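Epimerase domain-containing protein (Bacillus cereus HuA2-4, PDB 6ZLK) interconverts UDP-glucuronic acid and UDP-galacturonic acid by epimerising C4 of the sugar, using bound NAD. Local coordinates at residues A[121-127]-A[171-177]. Residues are numbered along the deposited sequence; the frame is centred on the assembly and turned at random.
Sequences FIHISTS and IVILRYF. With UGA (uridine-5'-diphosphate-glucuronic acid), chain F.
Ser127 lays its CB squarely over the ring of Phe177, 3.4 Å from the centroid and 10° off the normal, a CH-pi contact just beyond the last bridged pair of two parallel strands. With chi1 at 63°, its OG is swung between the backbone N and the carbonyl carbon and turned to the glucuronate carboxylate. There Ser127 OG hydrogen-bonds 2.7 Å from UGA O'Q, with O'P also within reach. Beside it Thr126 OG1 hydrogen-bonds to O4' of the sugar, in the glucuronate as in the galacturonate form. Six backbone hydrogen bonds join the strands; Ser125 N to Leu174 O is short at 2.6 Å, whereas Tyr176 N meets Ser125 O from above the carbonyl plane at 3.1 Å. The last, Ser127 N to Tyr176 O, carries the pairing to the sugar site. On one face Ile124 packs obliquely against the Tyr176 ring, Ile124 CG2 3.5 Å from Tyr176 CE2, while Leu174 CD1 touches both Ile122 CG2 and Ile124 CD1. The other face carries Ser125 and the extended Arg175, both tied to Glu157 of helix 148-167, Arg175 through a salt bridge. This helix links the two strands in a beta-alpha-beta crossover of the Rossmann-type domain, whose carboxyl strand ends line the NAD and UDP-sugar pockets.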
loop_
_atom_site.group_PDB
_atom_site.type_symbol
_atom_site.label_atom_id
_atom_site.label_comp_id
_atom_site.label_asym_id
_atom_site.label_seq_id
_atom_site.Cartn_x
_atom_site.Cartn_y
_atom_site.Cartn_z
ATOM N N PHE A 121 -0.297 19.444 -5.368
ATOM C CA PHE A 121 -1.179 18.269 -5.337
ATOM C C PHE A 121 -1.322 17.888 -3.893
ATOM O O PHE A 121 -0.378 17.336 -3.302
ATOM C CB PHE A 121 -0.625 17.124 -6.174
ATOM C CG PHE A 121 -1.539 15.937 -6.243
ATOM C CD1 PHE A 121 -1.636 15.010 -5.228
ATOM C CD2 PHE A 121 -2.253 15.701 -7.398
ATOM C CE1 PHE A 121 -2.487 13.914 -5.330
ATOM C CE2 PHE A 121 -3.048 14.583 -7.536
ATOM C CZ PHE A 121 -3.213 13.712 -6.482
ATOM N N ILE A 122 -2.431 18.305 -3.272
ATOM C CA ILE A 122 -2.643 18.196 -1.824
ATOM C C ILE A 122 -3.460 16.938 -1.573
ATOM O O ILE A 122 -4.655 16.937 -1.843
ATOM C CB ILE A 122 -3.250 19.451 -1.220
ATOM C CG1 ILE A 122 -2.438 20.696 -1.571
ATOM C CG2 ILE A 122 -3.383 19.307 0.280
ATOM C CD1 ILE A 122 -3.070 22.006 -1.186
ATOM N N HIS A 123 -2.786 15.912 -1.115
ATOM C CA HIS A 123 -3.333 14.549 -0.924
ATOM C C HIS A 123 -3.786 14.382 0.501
ATOM O O HIS A 123 -2.967 14.519 1.426
ATOM C CB HIS A 123 -2.285 13.518 -1.343
ATOM C CG HIS A 123 -2.752 12.133 -1.134
ATOM N ND1 HIS A 123 -3.414 11.455 -2.126
ATOM C CD2 HIS A 123 -2.657 11.296 -0.077
ATOM C CE1 HIS A 123 -3.741 10.255 -1.659
ATOM N NE2 HIS A 123 -3.284 10.121 -0.400
ATOM N N ILE A 124 -5.040 14.051 0.726
ATOM C CA ILE A 124 -5.572 13.887 2.076
ATOM C C ILE A 124 -5.475 12.423 2.497
ATOM O O ILE A 124 -5.953 11.540 1.776
ATOM C CB ILE A 124 -6.995 14.437 2.168
ATOM C CG1 ILE A 124 -6.964 15.956 2.421
ATOM C CG2 ILE A 124 -7.715 13.722 3.278
ATOM C CD1 ILE A 124 -6.112 16.733 1.537
ATOM N N SER A 125 -4.732 12.193 3.556
ATOM C CA SER A 125 -4.567 10.862 4.159
ATOM C C SER A 125 -5.135 10.854 5.581
ATOM O O SER A 125 -5.900 11.774 5.989
ATOM C CB SER A 125 -3.115 10.465 4.062
ATOM O OG SER A 125 -2.957 9.127 4.488
ATOM N N THR A 126 -4.747 9.867 6.375
ATOM C CA THR A 126 -5.441 9.522 7.624
ATOM C C THR A 126 -4.439 9.143 8.700
ATOM O O THR A 126 -3.386 8.452 8.382
ATOM C CB THR A 126 -6.436 8.398 7.325
ATOM O OG1 THR A 126 -6.990 8.012 8.586
ATOM C CG2 THR A 126 -5.788 7.188 6.708
ATOM N N SER A 127 -4.805 9.436 9.945
ATOM C CA SER A 127 -4.142 8.884 11.140
ATOM C C SER A 127 -4.169 7.348 11.085
ATOM O O SER A 127 -3.354 6.746 11.814
ATOM C CB SER A 127 -4.752 9.365 12.411
ATOM O OG SER A 127 -6.083 8.933 12.501
ATOM N N ILE A 171 3.596 17.241 -4.598
ATOM C CA ILE A 171 2.702 16.623 -3.592
ATOM C C ILE A 171 2.898 17.265 -2.237
ATOM O O ILE A 171 4.010 17.648 -1.851
ATOM C CB ILE A 171 2.855 15.091 -3.540
ATOM C CG1 ILE A 171 4.181 14.653 -2.922
ATOM C CG2 ILE A 171 2.610 14.501 -4.910
ATOM C CD1 ILE A 171 4.078 14.168 -1.508
ATOM N N VAL A 172 1.805 17.306 -1.477
ATOM C CA VAL A 172 1.771 17.599 -0.038
ATOM C C VAL A 172 0.787 16.582 0.542
ATOM O O VAL A 172 -0.283 16.409 -0.077
ATOM C CB VAL A 172 1.244 19.021 0.237
ATOM C CG1 VAL A 172 1.164 19.238 1.726
ATOM C CG2 VAL A 172 2.091 20.104 -0.463
ATOM N N ILE A 173 1.148 15.947 1.627
ATOM C CA ILE A 173 0.241 14.959 2.270
ATOM C C ILE A 173 -0.242 15.484 3.611
ATOM O O ILE A 173 0.553 15.853 4.452
ATOM C CB ILE A 173 0.904 13.576 2.389
ATOM C CG1 ILE A 173 1.212 12.950 1.024
ATOM C CG2 ILE A 173 0.058 12.681 3.286
ATOM C CD1 ILE A 173 2.235 11.846 1.063
ATOM N N LEU A 174 -1.547 15.559 3.803
ATOM C CA LEU A 174 -2.158 15.935 5.087
ATOM C C LEU A 174 -2.750 14.665 5.696
ATOM O O LEU A 174 -3.566 14.025 5.065
ATOM C CB LEU A 174 -3.221 17.033 4.932
ATOM C CG LEU A 174 -2.806 18.266 4.159
ATOM C CD1 LEU A 174 -3.980 19.272 4.094
ATOM C CD2 LEU A 174 -1.585 18.887 4.827
ATOM N N ARG A 175 -2.331 14.314 6.893
ATOM C CA ARG A 175 -2.948 13.210 7.660
ATOM C C ARG A 175 -3.936 13.785 8.657
ATOM O O ARG A 175 -3.543 14.315 9.728
ATOM C CB ARG A 175 -1.889 12.389 8.409
ATOM C CG ARG A 175 -1.010 11.604 7.466
ATOM C CD ARG A 175 0.113 10.948 8.240
ATOM N NE ARG A 175 0.855 10.079 7.342
ATOM C CZ ARG A 175 2.036 9.529 7.632
ATOM N NH1 ARG A 175 2.621 9.750 8.782
ATOM N NH2 ARG A 175 2.656 8.766 6.761
ATOM N N TYR A 176 -5.206 13.682 8.336
ATOM C CA TYR A 176 -6.274 14.059 9.294
ATOM C C TYR A 176 -6.450 13.028 10.408
ATOM O O TYR A 176 -6.364 11.833 10.198
ATOM C CB TYR A 176 -7.587 14.119 8.519
ATOM C CG TYR A 176 -7.762 15.201 7.480
ATOM C CD1 TYR A 176 -6.914 16.291 7.309
ATOM C CD2 TYR A 176 -8.813 15.081 6.585
ATOM C CE1 TYR A 176 -7.152 17.259 6.359
ATOM C CE2 TYR A 176 -9.028 16.016 5.588
ATOM C CZ TYR A 176 -8.233 17.138 5.496
ATOM O OH TYR A 176 -8.491 18.077 4.523
ATOM N N PHE A 177 -6.783 13.529 11.590
ATOM C CA PHE A 177 -7.211 12.747 12.769
ATOM C C PHE A 177 -8.691 13.009 13.066
ATOM O O PHE A 177 -9.158 14.162 13.338
ATOM C CB PHE A 177 -6.363 13.127 13.968
ATOM C CG PHE A 177 -4.919 12.686 13.896
ATOM C CD1 PHE A 177 -4.058 13.100 12.894
ATOM C CD2 PHE A 177 -4.462 11.788 14.839
ATOM C CE1 PHE A 177 -2.767 12.604 12.850
ATOM C CE2 PHE A 177 -3.154 11.312 14.818
ATOM C CZ PHE A 177 -2.312 11.709 13.801
HETATM C "C1'" UGA F . -12.322 8.309 11.396
HETATM C "C2'" UGA F . -12.881 8.237 9.983
HETATM O "O2'" UGA F . -13.986 7.340 10.004
HETATM C "C3'" UGA F . -11.865 7.752 8.977
HETATM O "O3'" UGA F . -12.417 7.969 7.676
HETATM C "C4'" UGA F . -10.534 8.471 9.113
HETATM O "O4'" UGA F . -9.579 7.836 8.254
HETATM C "C5'" UGA F . -10.054 8.419 10.573
HETATM O "O5'" UGA F . -11.067 8.963 11.425
HETATM C "C6'" UGA F . -8.744 9.157 10.895
HETATM O "O'P" UGA F . -7.826 9.146 10.106
HETATM O "O'Q" UGA F . -8.617 9.694 11.962
HETATM P PB UGA F . -12.331 6.701 13.473
HETATM O O1B UGA F . -11.261 7.321 14.267
HETATM O O2B UGA F . -12.588 5.237 13.526
HETATM O O3B UGA F . -12.277 6.988 11.896
HETATM O O3A UGA F . -13.660 7.515 13.819
HETATM P PA UGA F . -15.113 7.192 14.395
HETATM O O1A UGA F . -15.815 6.361 13.413
HETATM O O2A UGA F . -15.683 8.480 14.825
HETATM O O5D UGA F . -14.778 6.280 15.682
HETATM C C5D UGA F . -14.075 6.760 16.812
HETATM C C4D UGA F . -14.194 5.737 17.901
HETATM O O4D UGA F . -15.586 5.496 18.219
HETATM C C3D UGA F . -13.596 4.367 17.565
HETATM O O3D UGA F . -12.749 4.062 18.675
HETATM C C2D UGA F . -14.800 3.426 17.462
HETATM O O2D UGA F . -14.540 2.203 18.131
HETATM C C1D UGA F . -15.850 4.114 18.325
HETATM N N1 UGA F . -17.240 3.882 17.905
HETATM C C6 UGA F . -17.659 4.152 16.631
HETATM C C2 UGA F . -18.126 3.517 18.909
HETATM O O2 UGA F . -17.782 3.253 20.055
HETATM N N3 UGA F . -19.425 3.463 18.515
HETATM C C4 UGA F . -19.922 3.716 17.259
HETATM O O4 UGA F . -21.128 3.579 17.075
HETATM C C5 UGA F . -18.941 4.068 16.265
#